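Local atomic coordinates of tail assembly chaperone (Enterobacteria phage HK97, PDB entry 2OB9), a protein that probably acts as a chaperone during assembly of the phage tail, and belongs to a highly diverged family that shares a spiral structure. Residues 23-26 with 32-35; 26-31 with 106-111; 78-83 with 87-92. All blocks are in the same frame, centred on the assembly; numbering follows the deposited sequence.

Interaction 1: residues 23-26 with 32-35; sequences VVVP and KVVL
Val23 and Val33 face each other as an antiparallel hydrogen-bonded pair, each giving its N-H to the carbonyl of the other. Val23 N reaches Val33 O over 3.0 Å and Val33 N reaches Val23 O over 2.9 Å, both nearly straight at hydrogen. Val23 O receives a further, weaker approach from the CA of Lys32. One step on, Val24 and Lys32 form a non-hydrogen-bonded pair, and the backbones close to 4.3 Å between the CA of Val24 and the CA of Lys32.

The alternation of the strands sorts the side chains. Val23 and Val33 lie on the same buried face, and branched valines suit it because they fill space close to an extended backbone. CG2 of Val23, placed beside its own backbone N by a chi1 of 165°, meets CD1 of Leu35 at 3.8 Å, the two side chains crossing obliquely. Leu35, two residues beyond Val33 and so on the same face, is long enough to reach Val23. CG1 of Val25 meets CG1 of Val33 at 3.9 Å, here roughly at right angles. Val24 and Lys32, both exposed, point to the other face, where CG2 of Val24 rests on CG of Lys32 at 3.9 Å; the lysine lends its aliphatic root to the sheet while its chain, bent at chi3, leads the amino end away.

Together these strands make a beta hairpin. Strand 31-36 is the middle of the three-stranded antiparallel sheet, with Val34 bonded through its backbone to Cys81 of strand 80-81. Helix 103-113 packs on the buried face, where Leu108 and Gln111 touch Val23, and Leu7 of a second subunit reaches Val33.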
loop_
_atom_site.group_PDB
_atom_site.type_symbol
_atom_site.label_atom_id
_atom_site.label_comp_id
_atom_site.label_asym_id
_atom_site.label_seq_id
_atom_site.Cartn_x
_atom_site.Cartn_y
_atom_site.Cartn_z
ATOM N N VAL A 23 -15.985 28.880 30.319
ATOM C CA VAL A 23 -15.425 27.975 31.297
ATOM C C VAL A 23 -14.704 28.821 32.380
ATOM O O VAL A 23 -13.943 29.728 32.063
ATOM C CB VAL A 23 -14.425 26.985 30.585
ATOM C CG1 VAL A 23 -13.526 26.258 31.568
ATOM C CG2 VAL A 23 -15.184 26.004 29.769
ATOM N N VAL A 24 -14.992 28.525 33.649
ATOM C CA VAL A 24 -14.200 29.015 34.772
ATOM C C VAL A 24 -12.976 28.116 34.931
ATOM O O VAL A 24 -13.089 26.877 34.859
ATOM C CB VAL A 24 -15.011 29.027 36.087
ATOM C CG1 VAL A 24 -14.096 29.304 37.294
ATOM C CG2 VAL A 24 -16.119 30.043 36.006
ATOM N N VAL A 25 -11.803 28.720 35.127
ATOM C CA VAL A 25 -10.614 27.924 35.387
ATOM C C VAL A 25 -10.027 28.140 36.791
ATOM O O VAL A 25 -9.248 29.059 37.018
ATOM C CB VAL A 25 -9.636 27.828 34.143
ATOM C CG1 VAL A 25 -9.835 28.953 33.114
ATOM C CG2 VAL A 25 -8.156 27.472 34.491
ATOM N N PRO A 26 -10.427 27.253 37.736
ATOM C CA PRO A 26 -10.101 27.242 39.169
ATOM C C PRO A 26 -8.639 27.493 39.451
ATOM O O PRO A 26 -8.303 28.168 40.431
ATOM C CB PRO A 26 -10.442 25.803 39.593
ATOM C CG PRO A 26 -11.552 25.390 38.657
ATOM C CD PRO A 26 -11.295 26.112 37.360
ATOM N N LYS A 32 -12.501 33.380 33.923
ATOM C CA LYS A 32 -13.286 32.781 32.875
ATOM C C LYS A 32 -12.551 32.976 31.557
ATOM O O LYS A 32 -11.943 34.027 31.325
ATOM C CB LYS A 32 -14.677 33.409 32.747
ATOM C CG LYS A 32 -15.600 33.270 33.923
ATOM C CD LYS A 32 -16.816 34.221 33.727
ATOM C CE LYS A 32 -16.560 35.595 34.425
ATOM N NZ LYS A 32 -17.501 36.737 34.033
ATOM N N VAL A 33 -12.597 31.931 30.722
ATOM C CA VAL A 33 -12.085 31.943 29.362
ATOM C C VAL A 33 -13.234 31.450 28.497
ATOM O O VAL A 33 -14.244 30.967 29.012
ATOM C CB VAL A 33 -10.828 31.003 29.169
ATOM C CG1 VAL A 33 -9.718 31.398 30.127
ATOM C CG2 VAL A 33 -11.190 29.464 29.283
ATOM N N VAL A 34 -13.087 31.609 27.190
ATOM C CA VAL A 34 -14.011 31.064 26.232
ATOM C C VAL A 34 -13.250 30.010 25.438
ATOM O O VAL A 34 -12.151 30.240 24.959
ATOM C CB VAL A 34 -14.596 32.181 25.309
ATOM C CG1 VAL A 34 -15.281 31.576 24.088
ATOM C CG2 VAL A 34 -15.577 33.090 26.079
ATOM N N LEU A 35 -13.829 28.833 25.357
ATOM C CA LEU A 35 -13.300 27.745 24.564
ATOM C C LEU A 35 -14.161 27.597 23.310
ATOM O O LEU A 35 -15.387 27.506 23.393
ATOM C CB LEU A 35 -13.355 26.412 25.375
ATOM C CG LEU A 35 -12.485 26.284 26.639
ATOM C CD1 LEU A 35 -12.551 24.873 27.218
ATOM C CD2 LEU A 35 -11.007 26.712 26.400
#

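Interaction 2: residues 26-31 with 106-111; sequences PEWEGV and SRLLKQ
Arg107 stretches from helix 103-113 to meet Glu27, which comes from the opposite direction. The salt bridge is one-armed: NH2 of Arg107 stands 2.8 Å from OE2 of Glu27, with a bent angle of 132° at hydrogen. The carboxylate oxygen is met from above its own plane, and lies tilted from the guanidinium plane as well, the two planes being 34° apart. Arginine has the length this span needs: its CG lies anti to the backbone N (chi1 -177°), and the chain then bends at chi3 to turn the guanidinium to the loop. Glutamate suits the other side, supplying the opposite charge at a partly exposed border.

These residues belong to the connection of a beta hairpin, which a type I' turn from Trp28 to Val31 reverses; Gly30 readily takes one of its positive-phi positions. Beside the salt bridge the contact becomes apolar and buried. CD1 of Leu108 lies 3.6 Å from both CH2 and CZ3 of Trp28, approaching the ring obliquely at the far end of the indole. The indole also packs edge-to-face with His105 and touches Ala11 of a second subunit.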
loop_
_atom_site.group_PDB
_atom_site.type_symbol
_atom_site.label_atom_id
_atom_site.label_comp_id
_atom_site.label_asym_id
_atom_site.label_seq_id
_atom_site.Cartn_x
_atom_site.Cartn_y
_atom_site.Cartn_z
ATOM N N PRO A 26 -10.427 27.253 37.736
ATOM C CA PRO A 26 -10.101 27.242 39.169
ATOM C C PRO A 26 -8.639 27.493 39.451
ATOM O O PRO A 26 -8.303 28.168 40.431
ATOM C CB PRO A 26 -10.442 25.803 39.593
ATOM C CG PRO A 26 -11.552 25.390 38.657
ATOM C CD PRO A 26 -11.295 26.112 37.360
ATOM N N GLU A 27 -7.774 26.942 38.602
ATOM C CA GLU A 27 -6.338 26.964 38.847
ATOM C C GLU A 27 -5.683 28.212 38.267
ATOM O O GLU A 27 -4.517 28.495 38.543
ATOM C CB GLU A 27 -5.694 25.696 38.297
ATOM C CG GLU A 27 -6.386 25.235 37.044
ATOM C CD GLU A 27 -7.239 24.013 37.242
ATOM O OE1 GLU A 27 -6.758 23.067 37.888
ATOM O OE2 GLU A 27 -8.369 24.007 36.723
ATOM N N TRP A 28 -6.433 28.952 37.462
ATOM C CA TRP A 28 -5.984 30.261 37.021
ATOM C C TRP A 28 -6.838 31.309 37.687
ATOM O O TRP A 28 -7.434 32.165 37.027
ATOM C CB TRP A 28 -6.055 30.394 35.509
ATOM C CG TRP A 28 -5.184 29.445 34.718
ATOM C CD1 TRP A 28 -4.134 28.654 35.172
ATOM C CD2 TRP A 28 -5.243 29.256 33.303
ATOM N NE1 TRP A 28 -3.566 27.971 34.111
ATOM C CE2 TRP A 28 -4.229 28.326 32.958
ATOM C CE3 TRP A 28 -6.069 29.783 32.287
ATOM C CZ2 TRP A 28 -4.032 27.901 31.638
ATOM C CZ3 TRP A 28 -5.874 29.367 30.984
ATOM C CH2 TRP A 28 -4.852 28.435 30.669
ATOM N N GLU A 29 -6.919 31.195 39.008
ATOM C CA GLU A 29 -7.581 32.170 39.896
ATOM C C GLU A 29 -9.052 32.426 39.632
ATOM O O GLU A 29 -9.560 33.499 39.943
ATOM C CB GLU A 29 -6.762 33.465 39.985
ATOM C CG GLU A 29 -5.318 33.134 40.377
ATOM C CD GLU A 29 -4.418 34.341 40.487
ATOM O OE1 GLU A 29 -4.879 35.469 40.184
ATOM O OE2 GLU A 29 -3.239 34.147 40.870
ATOM N N GLY A 30 -9.750 31.432 39.093
ATOM C CA GLY A 30 -11.192 31.537 38.893
ATOM C C GLY A 30 -11.544 32.285 37.622
ATOM O O GLY A 30 -12.704 32.481 37.336
ATOM N N VAL A 31 -10.542 32.667 36.830
ATOM C CA VAL A 31 -10.755 33.443 35.586
ATOM C C VAL A 31 -11.632 32.668 34.621
ATOM O O VAL A 31 -11.536 31.427 34.531
ATOM C CB VAL A 31 -9.376 33.853 34.904
ATOM C CG1 VAL A 31 -8.724 32.680 34.139
ATOM C CG2 VAL A 31 -9.513 35.066 34.002
ATOM N N SER A 106 -3.838 21.211 28.854
ATOM C CA SER A 106 -4.218 19.999 28.174
ATOM C C SER A 106 -5.646 19.577 28.528
ATOM O O SER A 106 -6.341 19.036 27.701
ATOM C CB SER A 106 -3.175 18.911 28.422
ATOM O OG SER A 106 -3.535 18.106 29.539
ATOM N N ARG A 107 -6.082 19.887 29.744
ATOM C CA ARG A 107 -7.478 19.665 30.189
ATOM C C ARG A 107 -8.428 20.684 29.531
ATOM O O ARG A 107 -9.579 20.389 29.270
ATOM C CB ARG A 107 -7.558 19.806 31.706
ATOM C CG ARG A 107 -8.946 19.535 32.285
ATOM C CD ARG A 107 -9.105 19.879 33.813
ATOM N NE ARG A 107 -8.934 21.314 34.167
ATOM C CZ ARG A 107 -9.831 22.270 33.902
ATOM N NH1 ARG A 107 -10.964 21.977 33.247
ATOM N NH2 ARG A 107 -9.599 23.531 34.291
ATOM N N LEU A 108 -7.929 21.890 29.264
ATOM C CA LEU A 108 -8.712 22.891 28.529
ATOM C C LEU A 108 -8.819 22.517 27.044
ATOM O O LEU A 108 -9.889 22.660 26.469
ATOM C CB LEU A 108 -8.152 24.330 28.725
ATOM C CG LEU A 108 -8.388 24.973 30.103
ATOM C CD1 LEU A 108 -7.651 26.282 30.223
ATOM C CD2 LEU A 108 -9.895 25.200 30.399
ATOM N N LEU A 109 -7.744 22.012 26.438
ATOM C CA LEU A 109 -7.839 21.469 25.101
ATOM C C LEU A 109 -8.936 20.397 24.973
ATOM O O LEU A 109 -9.757 20.476 24.043
ATOM C CB LEU A 109 -6.502 20.936 24.603
ATOM C CG LEU A 109 -6.399 20.291 23.198
ATOM C CD1 LEU A 109 -6.998 21.202 22.102
ATOM C CD2 LEU A 109 -4.922 20.010 22.853
ATOM N N LYS A 110 -8.943 19.410 25.880
ATOM C CA LYS A 110 -9.945 18.339 25.860
ATOM C C LYS A 110 -11.370 18.847 25.946
ATOM O O LYS A 110 -12.210 18.452 25.174
ATOM C CB LYS A 110 -9.687 17.303 26.962
ATOM C CG LYS A 110 -8.684 16.257 26.524
ATOM C CD LYS A 110 -8.158 15.470 27.685
ATOM C CE LYS A 110 -6.997 14.577 27.254
ATOM N NZ LYS A 110 -7.461 13.282 26.658
ATOM N N GLN A 111 -11.630 19.710 26.916
ATOM C CA GLN A 111 -12.900 20.374 27.074
ATOM C C GLN A 111 -13.298 21.040 25.742
ATOM O O GLN A 111 -14.425 20.846 25.287
ATOM C CB GLN A 111 -12.789 21.383 28.216
ATOM C CG GLN A 111 -13.960 21.417 29.174
ATOM C CD GLN A 111 -13.771 22.397 30.334
ATOM O OE1 GLN A 111 -14.750 22.891 30.913
ATOM N NE2 GLN A 111 -12.524 22.672 30.686
#

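Interaction 3: residues 78-83 with 87-92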
loop_
_atom_site.group_PDB
_atom_site.type_symbol
_atom_site.label_atom_id
_atom_site.label_comp_id
_atom_site.label_asym_id
_atom_site.label_seq_id
_atom_site.Cartn_x
_atom_site.Cartn_y
_atom_site.Cartn_z
ATOM N N ASP A 78 -5.335 27.612 19.359
ATOM C CA ASP A 78 -6.434 27.954 18.525
ATOM C C ASP A 78 -7.765 27.914 19.257
ATOM O O ASP A 78 -8.673 28.694 18.967
ATOM C CB ASP A 78 -6.469 27.000 17.342
ATOM C CG ASP A 78 -7.450 27.451 16.268
ATOM O OD1 ASP A 78 -7.207 28.514 15.640
ATOM O OD2 ASP A 78 -8.452 26.726 16.090
ATOM N N VAL A 79 -7.903 27.013 20.214
ATOM C CA VAL A 79 -9.173 26.923 20.924
ATOM C C VAL A 79 -9.383 27.953 22.019
ATOM O O VAL A 79 -10.516 28.213 22.378
ATOM C CB VAL A 79 -9.455 25.486 21.460
ATOM C CG1 VAL A 79 -9.333 24.475 20.338
ATOM C CG2 VAL A 79 -8.559 25.128 22.662
ATOM N N LEU A 80 -8.307 28.529 22.552
ATOM C CA LEU A 80 -8.378 29.317 23.795
ATOM C C LEU A 80 -8.558 30.791 23.542
ATOM O O LEU A 80 -7.703 31.425 22.923
ATOM C CB LEU A 80 -7.111 29.124 24.676
ATOM C CG LEU A 80 -7.155 29.806 26.058
ATOM C CD1 LEU A 80 -8.126 29.045 26.977
ATOM C CD2 LEU A 80 -5.758 29.930 26.713
ATOM N N CYS A 81 -9.657 31.330 24.076
ATOM C CA CYS A 81 -10.068 32.705 23.834
ATOM C C CYS A 81 -10.356 33.396 25.160
ATOM O O CYS A 81 -10.641 32.738 26.159
ATOM C CB CYS A 81 -11.308 32.741 22.918
ATOM S SG CYS A 81 -11.058 32.136 21.221
ATOM N N ASP A 82 -10.267 34.719 25.164
ATOM C CA ASP A 82 -10.717 35.514 26.297
ATOM C C ASP A 82 -12.248 35.719 26.240
ATOM O O ASP A 82 -12.884 35.279 25.296
ATOM C CB ASP A 82 -9.932 36.834 26.391
ATOM C CG ASP A 82 -10.249 37.826 25.258
ATOM O OD1 ASP A 82 -11.277 37.724 24.598
ATOM O OD2 ASP A 82 -9.453 38.748 25.030
ATOM N N THR A 83 -12.830 36.383 27.229
ATOM C CA THR A 83 -14.294 36.544 27.281
ATOM C C THR A 83 -14.871 37.499 26.211
ATOM O O THR A 83 -16.060 37.441 25.898
ATOM C CB THR A 83 -14.791 36.928 28.699
ATOM O OG1 THR A 83 -14.126 38.125 29.128
ATOM C CG2 THR A 83 -14.502 35.782 29.696
ATOM N N PRO A 87 -8.585 35.697 20.649
ATOM C CA PRO A 87 -7.461 34.756 20.864
ATOM C C PRO A 87 -6.546 35.189 22.007
ATOM O O PRO A 87 -6.165 36.351 22.075
ATOM C CB PRO A 87 -6.679 34.850 19.541
ATOM C CG PRO A 87 -7.090 36.301 18.946
ATOM C CD PRO A 87 -8.587 36.201 19.259
ATOM N N VAL A 88 -6.187 34.283 22.905
ATOM C CA VAL A 88 -5.161 34.625 23.902
ATOM C C VAL A 88 -3.735 34.660 23.282
ATOM O O VAL A 88 -2.908 35.533 23.624
ATOM C CB VAL A 88 -5.193 33.662 25.137
ATOM C CG1 VAL A 88 -4.137 34.078 26.167
ATOM C CG2 VAL A 88 -6.561 33.661 25.792
ATOM N N PHE A 89 -3.446 33.674 22.423
ATOM C CA PHE A 89 -2.131 33.472 21.837
ATOM C C PHE A 89 -2.289 33.535 20.352
ATOM O O PHE A 89 -3.315 33.096 19.824
ATOM C CB PHE A 89 -1.540 32.109 22.227
ATOM C CG PHE A 89 -1.347 31.932 23.707
ATOM C CD1 PHE A 89 -0.366 32.668 24.391
ATOM C CD2 PHE A 89 -2.142 31.027 24.429
ATOM C CE1 PHE A 89 -0.183 32.538 25.781
ATOM C CE2 PHE A 89 -1.962 30.865 25.822
ATOM C CZ PHE A 89 -0.971 31.627 26.501
ATOM N N SER A 90 -1.318 34.134 19.659
ATOM C CA SER A 90 -1.275 33.977 18.216
ATOM C C SER A 90 -0.583 32.649 17.855
ATOM O O SER A 90 0.161 32.045 18.654
ATOM C CB SER A 90 -0.534 35.149 17.542
ATOM O OG SER A 90 0.835 35.059 17.864
ATOM N N VAL A 91 -0.842 32.217 16.623
ATOM C CA VAL A 91 -0.079 31.150 15.953
ATOM C C VAL A 91 1.437 31.293 16.156
ATOM O O VAL A 91 2.133 30.301 16.367
ATOM C CB VAL A 91 -0.489 31.045 14.431
ATOM C CG1 VAL A 91 -0.977 32.402 13.869
ATOM C CG2 VAL A 91 0.622 30.451 13.572
ATOM N N ASP A 92 1.925 32.534 16.162
ATOM C CA ASP A 92 3.346 32.809 16.229
ATOM C C ASP A 92 4.027 32.495 17.565
ATOM O O ASP A 92 5.250 32.412 17.629
ATOM C CB ASP A 92 3.631 34.257 15.792
ATOM C CG ASP A 92 3.308 34.495 14.325
ATOM O OD1 ASP A 92 3.417 33.548 13.506
ATOM O OD2 ASP A 92 2.943 35.634 13.982
HETATM O O HOH W 1 -5.010 31.163 22.183
#
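Leu80 O takes the backbone N-H of Val88 in a bond of 3.2 Å that is almost straight at hydrogen (176°), tying the end of a helix-to-strand passage to the loop that follows. Helix 61-79 ends at Val79, Leu80 is the first residue to leave helical geometry, and after the short strand 80-81, an outermost strand of the antiparallel sheet within this chain, the chain reverses and returns beside it. Cys81 and Pro87 form a single backbone bridge, the CA of Cys81 lying 4.5 Å from the CA of Pro87.

The tight part lies round Leu80 and Val88. CG2 of Val88 sits 3.9 Å from CG of Leu80 and at the same distance from the carbonyl carbon of Cys81, so that one methyl fills the corner between side chain and backbone. A chi1 of -178° sets CG1 of Val88 anti to the backbone N and leaves CG2 beside that N, turned to Leu80. CG1 lies over the centre of the Phe89 ring, 3.8 Å above its plane. Leucine suits the buried side: CD2 of Leu80 also approaches CE2 of Phe89 obliquely at 4.0 Å, and Phe89 continues inward to Phe76 and Ile77 of helix 61-79. Leu7 of a second subunit packs on both Val88 and Asp82.

The other side is looser. Pro87 is exposed, and its CB points away from 78-83; proline has no N-H to give, and it is Val88 that bonds across. Asp82, partly exposed, directs OD1 to the backbone N of Gln86 within the turn. Between the two chain segments, water 1 can donate to Leu80 O at 2.8 Å and accepts from Phe89 N at 3.0 Å.

Overall arrangement
Interaction 1 pairs the strands of a hairpin, and interaction 2 sets its connecting loop against helix 103-113; they share Pro26, and their centres lie about 6 Å apart. Val25 joins them, its N 2.8 Å from Val31 O, a probable hydrogen bond that continues the strand ladder into the turn. Interaction 3 lies across the sheet, its centre about 13 Å from that of interaction 1; Val34 O and Cys81 N, 2.9 Å apart, probably hydrogen-bond the two. Between interactions 2 and 3, with centres about 14 Å apart, the link is apolar, CD1 of Leu108 lying 4.3 Å from CD1 of Leu80. Leu7 of the second subunit also touches Val31, so that this one residue meets all three contacts.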